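Local coordinates for protein pyrethroid hydrolase (Sphingobium faniae, PDB 5Y5R) that hydrolyses the ester bond of pyrethroid insecticides such as cypermethrin and permethrin, releasing an alcohol and a cyclopropanecarboxylic acid, at residues I9-A21 with P165-V177. Sequence-based numbering, arbitrary orientation.
Sequences IHGALNRGACYDA and PPAEHFIQTQSTV. With 8NL ((2-methyl-3-phenyl-phenyl)methyl (1~{S})-3-[(~{E})-2-chloranyl-3,3,3-tris(fluoranyl)prop-1-enyl]-2,2-dimethyl-cyclopropane-1-carboxylate), chain G.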
ATOM      1  N   ILE A   9      -3.676  -2.728   3.785  1.00 18.30           N
ATOM      2  CA  ILE A   9      -4.205  -1.469   3.273  1.00 17.77           C
ATOM      3  C   ILE A   9      -3.968  -1.375   1.768  1.00 18.18           C
ATOM      4  O   ILE A   9      -2.826  -1.447   1.306  1.00 18.97           O
ATOM      5  CB  ILE A   9      -3.600  -0.280   4.027  1.00 17.14           C
ATOM      6  CG1 ILE A   9      -4.037  -0.347   5.493  1.00 20.04           C
ATOM      7  CG2 ILE A   9      -4.018   1.021   3.345  1.00 18.33           C
ATOM      8  CD1 ILE A   9      -3.262   0.516   6.450  1.00 18.34           C
ATOM      9  N   HIS A  10      -5.049  -1.178   1.012  1.00 18.06           N
ATOM     10  CA  HIS A  10      -5.041  -1.100  -0.440  1.00 17.34           C
ATOM     11  C   HIS A  10      -4.380   0.197  -0.910  1.00 12.03           C
ATOM     12  O   HIS A  10      -4.180   1.138  -0.132  1.00 13.98           O
ATOM     13  CB  HIS A  10      -6.475  -1.141  -0.986  1.00 19.16           C
ATOM     14  CG  HIS A  10      -7.307   0.039  -0.569  1.00 18.99           C
ATOM     15  ND1 HIS A  10      -7.112   1.308  -1.088  1.00 16.99           N
ATOM     16  CD2 HIS A  10      -8.336   0.148   0.315  1.00 20.46           C
ATOM     17  CE1 HIS A  10      -7.989   2.141  -0.545  1.00 20.60           C
ATOM     18  NE2 HIS A  10      -8.735   1.467   0.317  1.00 21.64           N
ATOM     19  N   GLY A  11      -4.048   0.231  -2.198  1.00 12.39           N
ATOM     20  CA  GLY A  11      -3.503   1.412  -2.874  1.00 14.72           C
ATOM     21  C   GLY A  11      -4.510   2.211  -3.704  1.00 22.31           C
ATOM     22  O   GLY A  11      -5.730   2.061  -3.578  1.00 16.18           O
ATOM     23  N   ALA A  12      -3.990   3.044  -4.621  1.00 16.10           N
ATOM     24  CA  ALA A  12      -4.883   3.963  -5.336  1.00 19.38           C
ATOM     25  C   ALA A  12      -5.958   3.244  -6.154  1.00 14.33           C
ATOM     26  O   ALA A  12      -5.701   2.236  -6.816  1.00 17.89           O
ATOM     27  CB  ALA A  12      -4.076   4.860  -6.286  1.00 17.60           C
ATOM     28  N   LEU A  13      -7.173   3.807  -6.151  1.00 17.10           N
ATOM     29  CA  LEU A  13      -8.306   3.294  -6.922  1.00 16.89           C
ATOM     30  C   LEU A  13      -8.782   1.900  -6.494  1.00 18.97           C
ATOM     31  O   LEU A  13      -9.643   1.317  -7.181  1.00 16.84           O
ATOM     32  CB  LEU A  13      -7.952   3.240  -8.416  1.00 12.09           C
ATOM     33  CG  LEU A  13      -7.899   4.597  -9.097  1.00 21.62           C
ATOM     34  CD1 LEU A  13      -7.379   4.454 -10.511  1.00 19.34           C
ATOM     35  CD2 LEU A  13      -9.278   5.155  -9.117  1.00 18.19           C
ATOM     36  N   ASN A  14      -8.283   1.356  -5.385  1.00 20.38           N
ATOM     37  CA  ASN A  14      -8.636   0.010  -4.942  1.00 15.46           C
ATOM     38  C   ASN A  14      -9.496   0.051  -3.672  1.00 20.07           C
ATOM     39  O   ASN A  14      -9.719   1.102  -3.064  1.00 20.43           O
ATOM     40  CB  ASN A  14      -7.363  -0.835  -4.719  1.00 17.63           C
ATOM     41  CG  ASN A  14      -6.828  -1.443  -5.991  1.00 21.21           C
ATOM     42  OD1 ASN A  14      -6.405  -0.732  -6.939  1.00 22.34           O
ATOM     43  ND2 ASN A  14      -6.863  -2.764  -6.055  1.00 19.35           N
ATOM     44  N   ARG A  15      -9.982  -1.130  -3.260  1.00 19.68           N
ATOM     45  CA  ARG A  15     -10.716  -1.321  -2.014  1.00 14.25           C
ATOM     46  C   ARG A  15     -10.142  -2.528  -1.258  1.00 18.81           C
ATOM     47  O   ARG A  15      -9.424  -3.345  -1.829  1.00 16.81           O
ATOM     48  CB  ARG A  15     -12.220  -1.524  -2.293  1.00 17.22           C
ATOM     49  CG  ARG A  15     -12.851  -0.447  -3.208  1.00 13.64           C
ATOM     50  CD  ARG A  15     -14.359  -0.698  -3.415  1.00 19.19           C
ATOM     51  NE  ARG A  15     -15.111  -0.701  -2.163  1.00 18.03           N
ATOM     52  CZ  ARG A  15     -16.332  -1.233  -1.994  1.00 24.83           C
ATOM     53  NH1 ARG A  15     -16.974  -1.845  -2.984  1.00 20.32           N
ATOM     54  NH2 ARG A  15     -16.911  -1.154  -0.809  1.00 22.26           N
ATOM     55  N   GLY A  16     -10.512  -2.673   0.026  1.00 21.65           N
ATOM     56  CA  GLY A  16      -9.943  -3.750   0.838  1.00 18.57           C
ATOM     57  C   GLY A  16     -10.156  -5.142   0.273  1.00 19.77           C
ATOM     58  O   GLY A  16      -9.304  -6.025   0.438  1.00 21.70           O
ATOM     59  N   ALA A  17     -11.241  -5.337  -0.471  1.00 21.14           N
ATOM     60  CA  ALA A  17     -11.562  -6.638  -1.043  1.00 22.07           C
ATOM     61  C   ALA A  17     -10.495  -7.174  -1.993  1.00 20.54           C
ATOM     62  O   ALA A  17     -10.521  -8.374  -2.315  1.00 20.81           O
ATOM     63  CB  ALA A  17     -12.913  -6.568  -1.770  1.00 19.89           C
ATOM     64  N   CYS A  18      -9.585  -6.327  -2.487  1.00 20.98           N
ATOM     65  CA  CYS A  18      -8.542  -6.844  -3.367  1.00 16.74           C
ATOM     66  C   CYS A  18      -7.659  -7.869  -2.685  1.00 16.89           C
ATOM     67  O   CYS A  18      -7.024  -8.660  -3.381  1.00 16.66           O
ATOM     68  CB  CYS A  18      -7.645  -5.724  -3.927  1.00 18.38           C
ATOM     69  SG  CYS A  18      -6.484  -4.923  -2.775  1.00 23.55           S
ATOM     70  N   TYR A  19      -7.639  -7.889  -1.365  1.00 20.40           N
ATOM     71  CA  TYR A  19      -6.867  -8.825  -0.546  1.00 20.00           C
ATOM     72  C   TYR A  19      -7.604 -10.131  -0.240  1.00 23.47           C
ATOM     73  O   TYR A  19      -7.105 -10.933   0.567  1.00 22.77           O
ATOM     74  CB  TYR A  19      -6.479  -8.131   0.765  1.00 17.79           C
ATOM     75  CG  TYR A  19      -5.384  -7.076   0.597  1.00 18.39           C
ATOM     76  CD1 TYR A  19      -4.038  -7.454   0.414  1.00 17.34           C
ATOM     77  CD2 TYR A  19      -5.677  -5.730   0.628  1.00 15.54           C
ATOM     78  CE1 TYR A  19      -3.011  -6.474   0.245  1.00 14.11           C
ATOM     79  CE2 TYR A  19      -4.681  -4.776   0.486  1.00 17.90           C
ATOM     80  CZ  TYR A  19      -3.362  -5.144   0.288  1.00 20.65           C
ATOM     81  OH  TYR A  19      -2.407  -4.152   0.126  1.00 13.28           O
ATOM     82  N   ASP A  20      -8.749 -10.380  -0.898  1.00 22.74           N
ATOM     83  CA  ASP A  20      -9.596 -11.519  -0.559  1.00 20.88           C
ATOM     84  C   ASP A  20      -8.862 -12.855  -0.652  1.00 27.12           C
ATOM     85  O   ASP A  20      -9.208 -13.798   0.067  1.00 27.14           O
ATOM     86  CB  ASP A  20     -10.824 -11.546  -1.468  1.00 25.37           C
ATOM     87  CG  ASP A  20     -11.910 -10.631  -0.993  1.00 25.96           C
ATOM     88  OD1 ASP A  20     -11.770 -10.035   0.107  1.00 25.31           O
ATOM     89  OD2 ASP A  20     -12.925 -10.519  -1.716  1.00 31.01           O
ATOM     90  N   ALA A  21      -7.827 -12.963  -1.483  1.00 25.72           N
ATOM     91  CA  ALA A  21      -7.152 -14.255  -1.543  1.00 24.80           C
ATOM     92  C   ALA A  21      -6.165 -14.450  -0.397  1.00 25.31           C
ATOM     93  O   ALA A  21      -5.844 -15.588  -0.048  1.00 31.54           O
ATOM     94  CB  ALA A  21      -6.422 -14.398  -2.877  1.00 27.11           C
ATOM     95  N   PRO A 165     -10.330  -8.510 -12.340  1.00 27.95           N
ATOM     96  CA  PRO A 165     -10.869  -8.618 -10.993  1.00 28.95           C
ATOM     97  C   PRO A 165     -12.297  -8.110 -10.978  1.00 26.12           C
ATOM     98  O   PRO A 165     -12.717  -7.388 -11.895  1.00 28.70           O
ATOM     99  CB  PRO A 165      -9.948  -7.709 -10.160  1.00 22.09           C
ATOM    100  CG  PRO A 165      -8.747  -7.536 -10.981  1.00 24.47           C
ATOM    101  CD  PRO A 165      -9.179  -7.589 -12.384  1.00 25.12           C
ATOM    102  N   PRO A 166     -13.080  -8.507  -9.994  1.00 24.34           N
ATOM    103  CA  PRO A 166     -14.469  -8.051  -9.917  1.00 25.35           C
ATOM    104  C   PRO A 166     -14.589  -6.609  -9.432  1.00 24.06           C
ATOM    105  O   PRO A 166     -13.706  -6.071  -8.762  1.00 24.81           O
ATOM    106  CB  PRO A 166     -15.087  -9.033  -8.918  1.00 21.63           C
ATOM    107  CG  PRO A 166     -13.942  -9.499  -8.117  1.00 18.64           C
ATOM    108  CD  PRO A 166     -12.811  -9.615  -9.071  1.00 20.40           C
ATOM    109  N   ALA A 167     -15.754  -6.012  -9.721  1.00 24.64           N
ATOM    110  CA  ALA A 167     -15.966  -4.590  -9.455  1.00 21.68           C
ATOM    111  C   ALA A 167     -15.755  -4.227  -8.002  1.00 23.17           C
ATOM    112  O   ALA A 167     -15.405  -3.082  -7.708  1.00 21.78           O
ATOM    113  CB  ALA A 167     -17.365  -4.165  -9.885  1.00 20.98           C
ATOM    114  N   GLU A 168     -16.015  -5.162  -7.072  1.00 18.40           N
ATOM    115  CA  GLU A 168     -15.840  -4.890  -5.649  1.00 22.17           C
ATOM    116  C   GLU A 168     -14.408  -4.483  -5.285  1.00 16.91           C
ATOM    117  O   GLU A 168     -14.179  -3.970  -4.188  1.00 18.90           O
ATOM    118  CB  GLU A 168     -16.232  -6.127  -4.802  1.00 23.83           C
ATOM    119  CG  GLU A 168     -17.714  -6.440  -4.794  1.00 27.66           C
ATOM    120  CD  GLU A 168     -18.230  -6.902  -6.132  1.00 33.51           C
ATOM    121  OE1 GLU A 168     -19.315  -6.425  -6.533  1.00 47.83           O
ATOM    122  OE2 GLU A 168     -17.509  -7.659  -6.822  1.00 33.06           O
ATOM    123  N   HIS A 169     -13.445  -4.693  -6.170  1.00 17.03           N
ATOM    124  CA  HIS A 169     -12.054  -4.396  -5.811  1.00 19.50           C
ATOM    125  C   HIS A 169     -11.651  -2.940  -6.032  1.00 18.82           C
ATOM    126  O   HIS A 169     -10.580  -2.533  -5.541  1.00 16.63           O
ATOM    127  CB  HIS A 169     -11.110  -5.300  -6.587  1.00 17.78           C
ATOM    128  CG  HIS A 169     -11.155  -6.733  -6.148  1.00 20.52           C
ATOM    129  ND1 HIS A 169     -10.138  -7.621  -6.433  1.00 18.30           N
ATOM    130  CD2 HIS A 169     -12.082  -7.430  -5.446  1.00 18.44           C
ATOM    131  CE1 HIS A 169     -10.430  -8.804  -5.914  1.00 22.64           C
ATOM    132  NE2 HIS A 169     -11.605  -8.715  -5.312  1.00 23.08           N
ATOM    133  N   PHE A 170     -12.465  -2.174  -6.773  1.00 18.99           N
ATOM    134  CA  PHE A 170     -12.062  -0.884  -7.336  1.00 21.46           C
ATOM    135  C   PHE A 170     -13.040   0.236  -7.007  1.00 23.05           C
ATOM    136  O   PHE A 170     -14.224   0.001  -6.759  1.00 21.47           O
ATOM    137  CB  PHE A 170     -11.932  -0.996  -8.851  1.00 16.45           C
ATOM    138  CG  PHE A 170     -11.081  -2.149  -9.297  1.00 18.51           C
ATOM    139  CD1 PHE A 170      -9.786  -2.298  -8.791  1.00 20.79           C
ATOM    140  CD2 PHE A 170     -11.548  -3.064 -10.216  1.00 20.12           C
ATOM    141  CE1 PHE A 170      -8.986  -3.349  -9.183  1.00 17.20           C
ATOM    142  CE2 PHE A 170     -10.747  -4.124 -10.634  1.00 23.19           C
ATOM    143  CZ  PHE A 170      -9.453  -4.260 -10.115  1.00 21.60           C
ATOM    144  N   ILE A 171     -12.530   1.472  -7.044  1.00 22.85           N
ATOM    145  CA  ILE A 171     -13.359   2.676  -7.061  1.00 21.54           C
ATOM    146  C   ILE A 171     -13.079   3.439  -8.359  1.00 23.43           C
ATOM    147  O   ILE A 171     -12.190   3.092  -9.137  1.00 21.79           O
ATOM    148  CB  ILE A 171     -13.145   3.584  -5.823  1.00 17.66           C
ATOM    149  CG1 ILE A 171     -11.673   3.909  -5.640  1.00 18.98           C
ATOM    150  CG2 ILE A 171     -13.699   2.985  -4.547  1.00 20.37           C
ATOM    151  CD1 ILE A 171     -11.435   5.032  -4.656  1.00 20.17           C
ATOM    152  N   GLN A 172     -13.878   4.481  -8.595  1.00 26.38           N
ATOM    153  CA  GLN A 172     -13.805   5.241  -9.839  1.00 21.87           C
ATOM    154  C   GLN A 172     -12.856   6.427  -9.767  1.00 20.57           C
ATOM    155  O   GLN A 172     -12.266   6.781 -10.796  1.00 21.13           O
ATOM    156  CB  GLN A 172     -15.198   5.766 -10.232  1.00 18.23           C
ATOM    157  CG  GLN A 172     -16.137   4.687 -10.750  1.00 24.55           C
ATOM    158  CD  GLN A 172     -15.553   3.891 -11.915  1.00 28.62           C
ATOM    159  OE1 GLN A 172     -15.537   4.372 -13.059  1.00 28.58           O
ATOM    160  NE2 GLN A 172     -15.055   2.693 -11.636  1.00 25.98           N
ATOM    161  N   THR A 173     -12.782   7.108  -8.615  1.00 23.14           N
ATOM    162  CA  THR A 173     -11.995   8.328  -8.456  1.00 21.85           C
ATOM    163  C   THR A 173     -11.221   8.352  -7.137  1.00 23.11           C
ATOM    164  O   THR A 173     -11.801   8.198  -6.057  1.00 24.13           O
ATOM    165  CB  THR A 173     -12.883   9.589  -8.559  1.00 24.65           C
ATOM    166  OG1 THR A 173     -13.599   9.581  -9.800  1.00 26.19           O
ATOM    167  CG2 THR A 173     -12.017  10.827  -8.556  1.00 28.61           C
ATOM    168  N   GLN A 174      -9.923   8.637  -7.239  1.00 20.87           N
ATOM    169  CA  GLN A 174      -8.975   8.603  -6.135  1.00 18.58           C
ATOM    170  C   GLN A 174      -8.593  10.011  -5.695  1.00 18.83           C
ATOM    171  O   GLN A 174      -8.320  10.866  -6.543  1.00 26.08           O
ATOM    172  CB  GLN A 174      -7.706   7.877  -6.577  1.00 19.16           C
ATOM    173  CG  GLN A 174      -6.569   8.156  -5.636  1.00 14.15           C
ATOM    174  CD  GLN A 174      -6.665   7.297  -4.393  1.00 16.48           C
ATOM    175  OE1 GLN A 174      -7.077   6.130  -4.459  1.00 17.60           O
ATOM    176  NE2 GLN A 174      -6.385   7.890  -3.251  1.00 18.33           N
ATOM    177  N   SER A 175      -8.470  10.234  -4.382  1.00 17.55           N
ATOM    178  CA  SER A 175      -8.047  11.535  -3.860  1.00 17.25           C
ATOM    179  C   SER A 175      -6.540  11.744  -4.019  1.00 22.84           C
ATOM    180  O   SER A 175      -5.748  10.816  -3.881  1.00 16.10           O
ATOM    181  CB  SER A 175      -8.408  11.672  -2.385  1.00 17.82           C
ATOM    182  OG  SER A 175      -7.792  12.829  -1.829  1.00 26.27           O
ATOM    183  N   THR A 176      -6.141  12.969  -4.341  1.00 29.09           N
ATOM    184  CA  THR A 176      -4.712  13.240  -4.492  1.00 25.61           C
ATOM    185  C   THR A 176      -4.033  13.528  -3.156  1.00 27.62           C
ATOM    186  O   THR A 176      -2.809  13.729  -3.124  1.00 26.88           O
ATOM    187  CB  THR A 176      -4.509  14.387  -5.482  1.00 25.49           C
ATOM    188  OG1 THR A 176      -5.151  15.555  -4.967  1.00 25.24           O
ATOM    189  CG2 THR A 176      -5.054  14.031  -6.870  1.00 24.63           C
ATOM    190  N   VAL A 177      -4.805  13.452  -2.065  1.00 27.25           N
ATOM    191  CA  VAL A 177      -4.287  13.786  -0.735  1.00 26.62           C
ATOM    192  C   VAL A 177      -3.054  12.984  -0.337  1.00 23.65           C
ATOM    193  O   VAL A 177      -2.118  13.582   0.216  1.00 25.12           O
ATOM    194  CB  VAL A 177      -5.416  13.663   0.311  1.00 29.41           C
ATOM    195  CG1 VAL A 177      -4.844  13.551   1.737  1.00 24.44           C
ATOM    196  CG2 VAL A 177      -6.358  14.852   0.225  1.00 25.44           C
TER
HETATM  197  C   8NL G 301      -4.723   1.819  -9.827  1.00 19.02           C
HETATM  198  C8  8NL G 301      -7.857  -0.183 -11.448  1.00 19.77           C
HETATM  199  C9  8NL G 301      -8.835   0.243 -12.342  1.00 20.80           C
HETATM  200  C10 8NL G 301      -8.478   0.926 -13.497  1.00 20.64           C
HETATM  201  C11 8NL G 301      -7.119   1.151 -13.703  1.00 26.29           C
HETATM  202  C12 8NL G 301      -6.154   0.713 -12.796  1.00 16.22           C
HETATM  203  C13 8NL G 301      -2.920   0.452  -7.791  1.00 20.51           C
HETATM  204  O   8NL G 301      -1.907   1.343  -8.316  1.00 26.62           O
HETATM  205 CL   8NL G 301       1.624   7.184 -10.433  1.00 67.16          CL
HETATM  206  C21 8NL G 301       0.671   6.031  -9.496  1.00 36.44           C
HETATM  207  C22 8NL G 301      -0.826   6.040  -9.693  1.00 35.78           C
HETATM  208  F2  8NL G 301      -1.153   4.974 -10.402  1.00 35.82           F
HETATM  209  F1  8NL G 301      -1.501   6.055  -8.560  1.00 42.35           F
HETATM  210  F   8NL G 301      -1.127   7.135 -10.360  1.00 31.88           F
HETATM  211  C20 8NL G 301       1.285   5.162  -8.692  1.00 29.03           C
HETATM  212  C16 8NL G 301       0.503   4.179  -7.848  1.00 32.58           C
HETATM  213  C17 8NL G 301       1.515   3.154  -7.347  1.00 26.84           C
HETATM  214  C18 8NL G 301       1.524   3.807  -5.973  1.00 31.23           C
HETATM  215  C19 8NL G 301       2.861   3.206  -8.087  1.00 27.14           C
HETATM  216  C15 8NL G 301       0.291   2.709  -8.198  1.00 32.19           C
HETATM  217  C14 8NL G 301      -0.976   2.189  -7.513  1.00 26.42           C
HETATM  218  O1  8NL G 301      -1.236   2.521  -6.355  1.00 24.06           O
HETATM  219  C2  8NL G 301      -3.848  -0.271  -8.781  1.00 21.85           C
HETATM  220  C3  8NL G 301      -3.861  -1.657  -8.693  1.00 21.87           C
HETATM  221  C4  8NL G 301      -4.656  -2.445  -9.526  1.00 17.32           C
HETATM  222  C5  8NL G 301      -5.502  -1.844 -10.453  1.00 20.19           C
HETATM  223  C6  8NL G 301      -5.532  -0.462 -10.589  1.00 21.04           C
HETATM  224  C1  8NL G 301      -4.708   0.329  -9.738  1.00 20.50           C
HETATM  225  C7  8NL G 301      -6.506   0.051 -11.636  1.00 18.30           C
HETATM  226  O   HOH W   1     -16.873  -1.223  -5.878  1.00 15.52           O
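Asn14 and Phe170 form a single backbone beta bridge at the ligand pocket of this alpha/beta hydrolase. The loop after strand 3-9 carries Asn14; the second segment runs into strand 174-175. The flanking residues supply the bonds: Ile171 N donates to Leu13 O (2.9 Å), and Arg15 N donates to His169 O. Ala12, in the type II turn from Gly11 to Asn14, donates its N-H to the ester carbonyl 8NL O1 (3.3 Å), consistent with an oxyanion-hole amide. Ser78 OG and His230 NE2, the latter of the charge relay, also bond the ligand. Gln174 OE1 takes the N-H of Leu13 in a nearly straight bond (2.9 Å, 164°). The bend at chi2 (80°) turns the amide so that OE1 meets Leu13 N, while NE2 is hydrogen-bonded to Ser175 O and Tyr57 OH. With an alanine in place of Gln174, Leu13 N would probably lose its acceptor and the turn would be freer to move. Leu13 CD2 packs on Gln174 CB, while Leu13 CD1 touches 8NL. The Phe170 ring has 8NL C8 over one face and His169 CB over the other. Arg15 forms a salt bridge with Asp37. The His169 ring, hydrogen-bonded to Tyr234, receives Cys18 CA over one face as a CH-pi contact, 3.7 Å from Cys18 CA to the ring centroid.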